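Local coordinates for protein RE68036p (Drosophila melanogaster, PDB 1SQH) that is functionally uncharacterised but may act as an acyltransferase, possibly transferring acyl groups to glycine, at residues D101-A104 against E105-E108; E137-S141 against R142-A146; L24-K28 against F29-N33; A52-P55 against R56-N60. All coordinates share one frame; numbering follows the deposited sequence.

Contact 1: residues D101-A104 against E105-E108; sequences DGAA and ELWE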
loop_
_atom_site.group_PDB
_atom_site.type_symbol
_atom_site.label_atom_id
_atom_site.label_comp_id
_atom_site.label_asym_id
_atom_site.label_seq_id
_atom_site.Cartn_x
_atom_site.Cartn_y
_atom_site.Cartn_z
ATOM N N ASP A 101 16.743 -4.366 20.553
ATOM C CA ASP A 101 16.532 -3.527 21.733
ATOM C C ASP A 101 16.364 -2.036 21.459
ATOM O O ASP A 101 17.336 -1.278 21.462
ATOM C CB ASP A 101 17.676 -3.752 22.729
ATOM C CG ASP A 101 17.570 -2.863 23.954
ATOM O OD1 ASP A 101 18.071 -1.715 23.908
ATOM O OD2 ASP A 101 16.979 -3.316 24.961
ATOM N N GLY A 102 15.122 -1.624 21.232
ATOM C CA GLY A 102 14.844 -0.225 20.960
ATOM C C GLY A 102 15.181 0.188 19.537
ATOM O O GLY A 102 14.895 1.314 19.125
ATOM N N ALA A 103 15.793 -0.721 18.785
ATOM C CA ALA A 103 16.160 -0.442 17.406
ATOM C C ALA A 103 16.876 0.906 17.307
ATOM O O ALA A 103 16.431 1.811 16.595
ATOM C CB ALA A 103 14.910 -0.443 16.530
ATOM N N ALA A 104 17.989 1.026 18.024
ATOM C CA ALA A 104 18.776 2.256 18.040
ATOM C C ALA A 104 19.120 2.764 16.633
ATOM O O ALA A 104 18.869 3.932 16.295
ATOM C CB ALA A 104 20.053 2.028 18.839
ATOM N N GLU A 105 19.687 1.880 15.819
ATOM C CA GLU A 105 20.080 2.224 14.459
ATOM C C GLU A 105 18.967 2.922 13.688
ATOM O O GLU A 105 19.203 3.922 13.013
ATOM C CB GLU A 105 20.516 0.966 13.710
ATOM C CG GLU A 105 20.948 1.211 12.278
ATOM C CD GLU A 105 21.613 -0.003 11.669
ATOM O OE1 GLU A 105 22.788 -0.262 12.013
ATOM O OE2 GLU A 105 20.965 -0.702 10.859
ATOM N N LEU A 106 17.754 2.392 13.794
ATOM C CA LEU A 106 16.612 2.969 13.101
ATOM C C LEU A 106 16.315 4.392 13.574
ATOM O O LEU A 106 16.255 5.319 12.767
ATOM C CB LEU A 106 15.368 2.099 13.303
ATOM C CG LEU A 106 14.027 2.703 12.850
ATOM C CD1 LEU A 106 14.033 2.919 11.349
ATOM C CD2 LEU A 106 12.885 1.779 13.254
ATOM N N TRP A 107 16.131 4.560 14.880
ATOM C CA TRP A 107 15.818 5.869 15.428
ATOM C C TRP A 107 16.938 6.866 15.217
ATOM O O TRP A 107 16.704 8.077 15.168
ATOM C CB TRP A 107 15.464 5.751 16.906
ATOM C CG TRP A 107 14.147 5.083 17.095
ATOM C CD1 TRP A 107 13.918 3.849 17.623
ATOM C CD2 TRP A 107 12.872 5.595 16.692
ATOM N NE1 TRP A 107 12.571 3.555 17.573
ATOM C CE2 TRP A 107 11.908 4.612 17.006
ATOM C CE3 TRP A 107 12.450 6.791 16.092
ATOM C CZ2 TRP A 107 10.539 4.792 16.740
ATOM C CZ3 TRP A 107 11.087 6.969 15.825
ATOM C CH2 TRP A 107 10.154 5.974 16.151
ATOM N N GLU A 108 18.159 6.364 15.091
ATOM C CA GLU A 108 19.282 7.249 14.835
ATOM C C GLU A 108 18.980 7.848 13.460
ATOM O O GLU A 108 19.138 9.052 13.232
ATOM C CB GLU A 108 20.579 6.445 14.805
ATOM C CG GLU A 108 21.838 7.269 14.900
ATOM C CD GLU A 108 23.037 6.410 15.241
ATOM O OE1 GLU A 108 22.993 5.730 16.289
ATOM O OE2 GLU A 108 24.018 6.409 14.465
#

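Contact 2: residues E137-S141 against R142-A146; sequences ELAVS and RGVTA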
loop_
_atom_site.group_PDB
_atom_site.type_symbol
_atom_site.label_atom_id
_atom_site.label_comp_id
_atom_site.label_asym_id
_atom_site.label_seq_id
_atom_site.Cartn_x
_atom_site.Cartn_y
_atom_site.Cartn_z
ATOM N N GLU A 137 6.199 11.341 19.169
ATOM C CA GLU A 137 6.923 12.260 20.051
ATOM C C GLU A 137 7.925 13.035 19.199
ATOM O O GLU A 137 8.061 14.256 19.314
ATOM C CB GLU A 137 7.661 11.476 21.138
ATOM C CG GLU A 137 6.752 10.715 22.101
ATOM C CD GLU A 137 7.534 9.792 23.033
ATOM O OE1 GLU A 137 8.450 10.286 23.734
ATOM O OE2 GLU A 137 7.237 8.572 23.061
ATOM N N LEU A 138 8.613 12.309 18.328
ATOM C CA LEU A 138 9.585 12.901 17.424
ATOM C C LEU A 138 8.903 13.954 16.557
ATOM O O LEU A 138 9.395 15.071 16.424
ATOM C CB LEU A 138 10.202 11.810 16.542
ATOM C CG LEU A 138 11.178 12.223 15.441
ATOM C CD1 LEU A 138 12.241 13.166 16.004
ATOM C CD2 LEU A 138 11.820 10.974 14.860
ATOM N N ALA A 139 7.765 13.596 15.971
ATOM C CA ALA A 139 7.026 14.528 15.120
ATOM C C ALA A 139 6.783 15.840 15.853
ATOM O O ALA A 139 6.926 16.923 15.280
ATOM C CB ALA A 139 5.695 13.920 14.704
ATOM N N VAL A 140 6.408 15.730 17.124
ATOM C CA VAL A 140 6.141 16.898 17.949
ATOM C C VAL A 140 7.432 17.663 18.221
ATOM O O VAL A 140 7.455 18.896 18.158
ATOM C CB VAL A 140 5.493 16.493 19.287
ATOM C CG1 VAL A 140 5.299 17.719 20.172
ATOM C CG2 VAL A 140 4.156 15.821 19.017
ATOM N N SER A 141 8.507 16.932 18.502
ATOM C CA SER A 141 9.793 17.562 18.775
ATOM C C SER A 141 10.304 18.304 17.541
ATOM O O SER A 141 11.282 19.051 17.615
ATOM C CB SER A 141 10.835 16.517 19.189
ATOM O OG SER A 141 11.537 16.032 18.056
ATOM N N ARG A 142 9.646 18.097 16.406
ATOM C CA ARG A 142 10.063 18.753 15.177
ATOM C C ARG A 142 9.071 19.787 14.686
ATOM O O ARG A 142 9.166 20.252 13.551
ATOM C CB ARG A 142 10.313 17.720 14.084
ATOM C CG ARG A 142 11.324 16.657 14.473
ATOM C CD ARG A 142 12.563 17.276 15.110
ATOM N NE ARG A 142 13.767 16.517 14.793
ATOM C CZ ARG A 142 14.226 16.344 13.557
ATOM N NH1 ARG A 142 15.327 15.638 13.354
ATOM N NH2 ARG A 142 13.587 16.882 12.522
ATOM N N GLY A 143 8.111 20.137 15.535
ATOM C CA GLY A 143 7.142 21.151 15.158
ATOM C C GLY A 143 5.703 20.747 14.888
ATOM O O GLY A 143 4.846 21.623 14.748
ATOM N N VAL A 144 5.409 19.452 14.809
ATOM C CA VAL A 144 4.033 19.037 14.538
ATOM C C VAL A 144 3.119 19.399 15.702
ATOM O O VAL A 144 3.427 19.098 16.853
ATOM C CB VAL A 144 3.937 17.528 14.271
ATOM C CG1 VAL A 144 2.497 17.154 13.960
ATOM C CG2 VAL A 144 4.843 17.157 13.106
ATOM N N THR A 145 1.995 20.042 15.397
ATOM C CA THR A 145 1.056 20.463 16.431
ATOM C C THR A 145 -0.254 19.691 16.414
ATOM O O THR A 145 -1.068 19.809 17.333
ATOM C CB THR A 145 0.742 21.963 16.301
ATOM O OG1 THR A 145 0.070 22.209 15.059
ATOM C CG2 THR A 145 2.032 22.766 16.333
ATOM N N ALA A 146 -0.448 18.895 15.369
ATOM C CA ALA A 146 -1.658 18.095 15.231
ATOM C C ALA A 146 -1.383 16.865 14.371
ATOM O O ALA A 146 -0.832 16.964 13.268
ATOM C CB ALA A 146 -2.767 18.931 14.616
#

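Contact 3: residues L24-K28 against F29-N33; sequences LYKVK and FGIRN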
loop_
_atom_site.group_PDB
_atom_site.type_symbol
_atom_site.label_atom_id
_atom_site.label_comp_id
_atom_site.label_asym_id
_atom_site.label_seq_id
_atom_site.Cartn_x
_atom_site.Cartn_y
_atom_site.Cartn_z
ATOM N N LEU A 24 16.324 -10.371 2.063
ATOM C CA LEU A 24 16.604 -10.445 3.488
ATOM C C LEU A 24 15.292 -10.581 4.228
ATOM O O LEU A 24 15.160 -11.400 5.137
ATOM C CB LEU A 24 17.290 -9.186 3.985
ATOM C CG LEU A 24 18.794 -9.071 3.860
ATOM C CD1 LEU A 24 19.204 -7.766 4.537
ATOM C CD2 LEU A 24 19.476 -10.266 4.518
ATOM N N TYR A 25 14.321 -9.758 3.850
ATOM C CA TYR A 25 13.032 -9.838 4.503
ATOM C C TYR A 25 12.367 -11.146 4.117
ATOM O O TYR A 25 11.729 -11.792 4.953
ATOM C CB TYR A 25 12.152 -8.637 4.145
ATOM C CG TYR A 25 12.421 -7.429 5.023
ATOM C CD1 TYR A 25 13.554 -6.634 4.834
ATOM C CD2 TYR A 25 11.583 -7.127 6.092
ATOM C CE1 TYR A 25 13.845 -5.567 5.701
ATOM C CE2 TYR A 25 11.863 -6.071 6.956
ATOM C CZ TYR A 25 12.993 -5.296 6.763
ATOM O OH TYR A 25 13.277 -4.269 7.650
ATOM N N LYS A 26 12.536 -11.564 2.866
ATOM C CA LYS A 26 11.943 -12.829 2.431
ATOM C C LYS A 26 12.438 -13.974 3.317
ATOM O O LYS A 26 11.647 -14.777 3.815
ATOM C CB LYS A 26 12.292 -13.116 0.966
ATOM C CG LYS A 26 11.510 -14.286 0.360
ATOM C CD LYS A 26 11.609 -14.291 -1.166
ATOM C CE LYS A 26 10.846 -15.462 -1.771
ATOM N NZ LYS A 26 10.847 -15.434 -3.262
ATOM N N VAL A 27 13.747 -14.035 3.533
ATOM C CA VAL A 27 14.324 -15.091 4.366
ATOM C C VAL A 27 13.919 -14.927 5.835
ATOM O O VAL A 27 13.411 -15.859 6.464
ATOM C CB VAL A 27 15.878 -15.085 4.281
ATOM C CG1 VAL A 27 16.460 -16.171 5.192
ATOM C CG2 VAL A 27 16.328 -15.290 2.842
ATOM N N LYS A 28 14.143 -13.732 6.375
ATOM C CA LYS A 28 13.834 -13.438 7.774
ATOM C C LYS A 28 12.387 -13.626 8.235
ATOM O O LYS A 28 12.141 -14.211 9.298
ATOM C CB LYS A 28 14.250 -12.006 8.097
ATOM C CG LYS A 28 13.978 -11.593 9.531
ATOM C CD LYS A 28 15.003 -12.215 10.461
ATOM C CE LYS A 28 14.893 -11.651 11.861
ATOM N NZ LYS A 28 15.966 -12.203 12.746
ATOM N N PHE A 29 11.422 -13.137 7.460
ATOM C CA PHE A 29 10.028 -13.232 7.879
ATOM C C PHE A 29 9.094 -14.068 7.036
ATOM O O PHE A 29 7.982 -14.369 7.477
ATOM C CB PHE A 29 9.423 -11.838 7.995
ATOM C CG PHE A 29 10.083 -10.977 9.028
ATOM C CD1 PHE A 29 10.042 -11.328 10.375
ATOM C CD2 PHE A 29 10.720 -9.790 8.658
ATOM C CE1 PHE A 29 10.622 -10.502 11.345
ATOM C CE2 PHE A 29 11.301 -8.959 9.621
ATOM C CZ PHE A 29 11.252 -9.316 10.966
ATOM N N GLY A 30 9.509 -14.426 5.827
ATOM C CA GLY A 30 8.623 -15.217 4.996
ATOM C C GLY A 30 7.775 -14.395 4.042
ATOM O O GLY A 30 7.652 -13.174 4.164
ATOM N N ILE A 31 7.171 -15.096 3.096
ATOM C CA ILE A 31 6.330 -14.521 2.057
ATOM C C ILE A 31 5.064 -13.743 2.490
ATOM O O ILE A 31 4.441 -13.056 1.669
ATOM C CB ILE A 31 5.937 -15.665 1.079
ATOM C CG1 ILE A 31 6.140 -15.212 -0.352
ATOM C CG2 ILE A 31 4.520 -16.150 1.346
ATOM C CD1 ILE A 31 7.607 -15.115 -0.717
ATOM N N ARG A 32 4.679 -13.841 3.759
ATOM C CA ARG A 32 3.465 -13.152 4.226
ATOM C C ARG A 32 3.735 -11.809 4.880
ATOM O O ARG A 32 2.807 -11.078 5.220
ATOM C CB ARG A 32 2.704 -14.006 5.239
ATOM C CG ARG A 32 2.021 -15.233 4.698
ATOM C CD ARG A 32 1.619 -16.095 5.871
ATOM N NE ARG A 32 0.578 -17.060 5.561
ATOM C CZ ARG A 32 -0.605 -17.083 6.165
ATOM N NH1 ARG A 32 -0.896 -16.189 7.109
ATOM N NH2 ARG A 32 -1.495 -18.008 5.839
ATOM N N ASN A 33 5.006 -11.499 5.061
ATOM C CA ASN A 33 5.419 -10.254 5.698
ATOM C C ASN A 33 5.141 -9.015 4.831
ATOM O O ASN A 33 5.494 -8.970 3.654
ATOM C CB ASN A 33 6.897 -10.368 6.050
ATOM C CG ASN A 33 7.435 -9.113 6.655
ATOM O OD1 ASN A 33 7.888 -8.213 5.940
ATOM N ND2 ASN A 33 7.381 -9.028 7.985
#

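Contact 4: residues A52-P55 against R56-N60; sequences AQIP and RNDLN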
loop_
_atom_site.group_PDB
_atom_site.type_symbol
_atom_site.label_atom_id
_atom_site.label_comp_id
_atom_site.label_asym_id
_atom_site.label_seq_id
_atom_site.Cartn_x
_atom_site.Cartn_y
_atom_site.Cartn_z
ATOM N N ALA A 52 8.769 -0.250 -19.883
ATOM C CA ALA A 52 7.840 0.689 -20.506
ATOM C C ALA A 52 8.584 1.980 -20.835
ATOM O O ALA A 52 7.970 3.011 -21.105
ATOM C CB ALA A 52 6.675 0.982 -19.558
ATOM N N GLN A 53 9.911 1.898 -20.809
ATOM C CA GLN A 53 10.793 3.030 -21.092
ATOM C C GLN A 53 10.285 4.366 -20.568
ATOM O O GLN A 53 10.255 5.356 -21.295
ATOM C CB GLN A 53 11.076 3.132 -22.599
ATOM C CG GLN A 53 9.903 2.768 -23.498
ATOM C CD GLN A 53 9.752 1.265 -23.684
ATOM O OE1 GLN A 53 8.636 0.747 -23.775
ATOM N NE2 GLN A 53 10.877 0.561 -23.760
ATOM N N ILE A 54 9.901 4.388 -19.296
ATOM C CA ILE A 54 9.406 5.602 -18.658
ATOM C C ILE A 54 10.504 6.207 -17.776
ATOM O O ILE A 54 10.900 5.630 -16.764
ATOM C CB ILE A 54 8.156 5.309 -17.781
ATOM C CG1 ILE A 54 7.035 4.738 -18.650
ATOM C CG2 ILE A 54 7.683 6.588 -17.086
ATOM C CD1 ILE A 54 5.786 4.412 -17.889
ATOM N N PRO A 55 11.006 7.391 -18.147
ATOM C CA PRO A 55 12.057 8.003 -17.330
ATOM C C PRO A 55 11.691 8.104 -15.844
ATOM O O PRO A 55 10.571 8.485 -15.483
ATOM C CB PRO A 55 12.244 9.376 -17.982
ATOM C CG PRO A 55 10.891 9.678 -18.550
ATOM C CD PRO A 55 10.502 8.341 -19.155
ATOM N N ARG A 56 12.638 7.751 -14.982
ATOM C CA ARG A 56 12.397 7.836 -13.552
ATOM C C ARG A 56 12.117 9.299 -13.236
ATOM O O ARG A 56 12.497 10.194 -13.995
ATOM C CB ARG A 56 13.622 7.355 -12.769
ATOM C CG ARG A 56 14.024 5.924 -13.087
ATOM C CD ARG A 56 15.125 5.452 -12.170
ATOM N NE ARG A 56 15.329 4.015 -12.289
ATOM C CZ ARG A 56 15.972 3.267 -11.397
ATOM N NH1 ARG A 56 16.485 3.811 -10.299
ATOM N NH2 ARG A 56 16.094 1.961 -11.604
ATOM N N ASN A 57 11.458 9.543 -12.114
ATOM C CA ASN A 57 11.124 10.901 -11.726
ATOM C C ASN A 57 10.059 11.488 -12.651
ATOM O O ASN A 57 9.680 12.651 -12.508
ATOM C CB ASN A 57 12.382 11.772 -11.711
ATOM C CG ASN A 57 13.322 11.411 -10.568
ATOM O OD1 ASN A 57 13.740 10.254 -10.423
ATOM N ND2 ASN A 57 13.656 12.398 -9.746
ATOM N N ASP A 58 9.583 10.681 -13.601
ATOM C CA ASP A 58 8.514 11.118 -14.504
ATOM C C ASP A 58 7.380 11.570 -13.595
ATOM O O ASP A 58 6.833 10.764 -12.840
ATOM C CB ASP A 58 8.008 9.960 -15.364
ATOM C CG ASP A 58 6.724 10.308 -16.096
ATOM O OD1 ASP A 58 6.779 11.146 -17.020
ATOM O OD2 ASP A 58 5.657 9.760 -15.739
ATOM N N LEU A 59 7.019 12.843 -13.678
ATOM C CA LEU A 59 5.979 13.404 -12.825
ATOM C C LEU A 59 4.633 12.652 -12.749
ATOM O O LEU A 59 4.044 12.560 -11.669
ATOM C CB LEU A 59 5.747 14.877 -13.207
ATOM C CG LEU A 59 5.174 15.817 -12.132
ATOM C CD1 LEU A 59 5.627 17.254 -12.413
ATOM C CD2 LEU A 59 3.652 15.711 -12.081
ATOM N N ASN A 60 4.137 12.104 -13.857
ATOM C CA ASN A 60 2.855 11.414 -13.768
ATOM C C ASN A 60 2.923 9.908 -13.485
ATOM O O ASN A 60 1.951 9.178 -13.674
ATOM C CB ASN A 60 1.976 11.714 -14.999
ATOM C CG ASN A 60 2.630 11.333 -16.303
ATOM O OD1 ASN A 60 3.125 10.215 -16.456
ATOM N ND2 ASN A 60 2.616 12.257 -17.268
#

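Contact 1: residues D101-A104 against E105-E108
The backbone of Ala103 and Ala104 opens helix 104-112 here: Trp107 N donates to Ala103 O over 3.3 Å and Glu108 N to Ala104 O over 2.8 Å. The first bond is almost straight, at 171°, and the second is shorter but more bent. Ala103 takes the N-cap position with an alanine methyl, so the helix entrance has no polar side chain at that place. The methyl, which is buried, lies with CB of Ala103 4.1 Å from CB of Leu106, one turn on.

The indole of Trp107 carries the rest of the contact. Its CG lies beside the backbone N and opposite the carbonyl carbon (chi1 -71°), which swings the ring back over the start of the helix. The five-membered ring leads. Gly102 O meets its edge in the plane of the ring, 3.1 Å from Trp107 CD1, and stays farther from NE1. Ala103 O approaches the same Trp107 CD1 obliquely at 3.4 Å. Outside the contact, Arg134 makes a cation-pi interaction with this ring, and Val135 of helix 129-141 touches it; Leu106 packs against Phe131 of the same helix. The two glutamates have polar partners of their own: Glu105 OE2 bonds to Thr81 OG1, and Glu108 OE2 to His71 NE2.

The carbonyl of Gly102 therefore sits against the mildly positive C-H rim of the indole, next to the ring nitrogen, probably a favourable electrostatic match. The same turn, held by the two backbone bonds, carries Leu106 and Trp107, which pack on helix 129-141.

Contact 2: residues E137-S141 against R142-A146
A Schellman motif ends helix 129-141, with Ala139 and Val140 reaching across to Gly143 and Val144. Val144 N donates to Ala139 O over 3.0 Å, the long-span bond of the motif, and Gly143 N to Val140 O over 3.0 Å, arriving from above the plane of that carbonyl. Gly143 is the C-prime residue: its positive phi of 110°, which suits glycine, turns the chain out of the helical path.

The apolar half of the motif is the pair Ala139 and Val144. Val144 CG2, set beside its own backbone N, lies 3.7 Å from Ala139 CB and only 3.0 Å from Ala139 O, so the methyl packs tightly against the carbonyl that its own N-H engages.

On another side of the helix end, Ser141 OG donates to Leu138 O at 2.9 Å, meeting a lone pair of Leu138 O in the carbonyl plane. Arg142 bends at chi2 and chi3 and runs alongside Leu138, with Arg142 NE 3.9 Å from Leu138 CD1. Beyond, NH1 makes a weak hydrogen bond to Glu111 O, and the side chain rests on Trp118.

Near the helix end, then, Ala139 O and Val140 O are taken by Val144 N and Gly143 N, and Ser141 OG adds a bond to Leu138 O. Around these polar atoms the apolar groups divide: Val144 with Ala139 packs on Leu299 of strand 289-299, and Leu138 faces Trp118 and helix 104-112.

Contact 3: residues L24-K28 against F29-N33
Phe29 reaches back along helix 15-29 onto Tyr25 and Lys28. Phe29 CB lies 3.8 Å from Tyr25 O, the carbonyl that accepts the Phe29 N-H in a nearly straight bond of 2.9 Å. CG and CD1 sit beside the preceding peptide, Phe29 CD1 3.7 Å from Lys28 O. On the other side of the ring, Phe29 CD2 is 3.8 Å from Tyr25 CD2, which comes in at the phenyl edge; it is an oblique pairing, with the planes 45° apart. Lys28 CG, set opposite its backbone N (chi1 -180°), lies over the centre of one phenyl face, 3.6 Å from the centroid of the Phe29 ring, a CH-pi contact; the bend at chi2 only directs the chain beyond.

The helix stops just here. Gly30 has positive phi while its N still bonds to Lys26 O, and a type I turn from Gly30 to Asn33 leads into helix 34-51, where Asn33 is N-cap and its OD1 takes the N-H of Tyr36.

At the far rim, Phe29 CE2 is 4.0 Å from Tyr25 CE2, and Phe29 CZ is 3.8 Å from Lys28 CG. Trp98 meets the phenyl nearly at a right angle and also meets Tyr25 edge-to-face. Lys26 runs outward beside Ile31, Lys26 CE against Ile31 CD1 at a tight 3.4 Å.

Contact 4: residues A52-P55 against R56-N60
Ile54 and Pro55 are the residues of 52-55 that meet Asp58, and the chain approaches them from the end of helix 34-51. Ala52 is the first residue off the helix and touches Phe208 of helix 199-208. Gln53, with positive phi, is the C-prime residue of the Schellman motif that ends helix 34-51.

Ile54 comes next. Its CG2 branch, set opposite its backbone N, crosses the Asp58 side chain, with Ile54 CG2 3.8 Å from Asp58 CB and 4.0 Å from Asp58 CG; CG1 lies beside the backbone N. Beyond the segments, Ile54 leans on Arg207 and Phe208.

Pro55 opens a type II beta turn that closes at Asp58. Pro55 O accepts from Asp58 N at 3.1 Å, a weak bond bent to 134°, and the same Pro55 O presses to 3.0 Å from Asp58 CB. Between them, Asn57 takes the positive phi (70°) of the third turn position, where asparagine is well suited, and Arg56 sends its extended chain outward to a salt bridge with Asp15.

Asp58 turns CB toward Pro55 and Ile54, whereas its carboxylate OD2 accepts from His61 ND1. The turn is therefore held by one weak backbone bond together with packing of Ile54 CG2 on the Asp58 carbons, while the charged groups pair outside it, Arg56 back to Asp15 and the Asp58 carboxylate on to His61.

Overall arrangement
Along the chain the order is contact 3, contact 4, contact 1, contact 2. Helix 34-51 joins the first two: contact 3 is a helix-to-helix turn leading into it from helix 15-29, and contact 4 follows its end on the way to strand 67-71, with centres 29 Å apart. Contact 1 enters helix 104-112 after strand 91-96, and contact 2 leaves helix 129-141 for strand 147-157; those helices pack together, Trp107 CZ3 lying 4.2 Å from Leu138 CD2, although the centres are 19 Å apart. Strand 123-128 of the mixed sheet comes between the two helices. Contact 3 stays about 8 Å from contact 1 by nearest atoms. All four thus mark where helices begin or end.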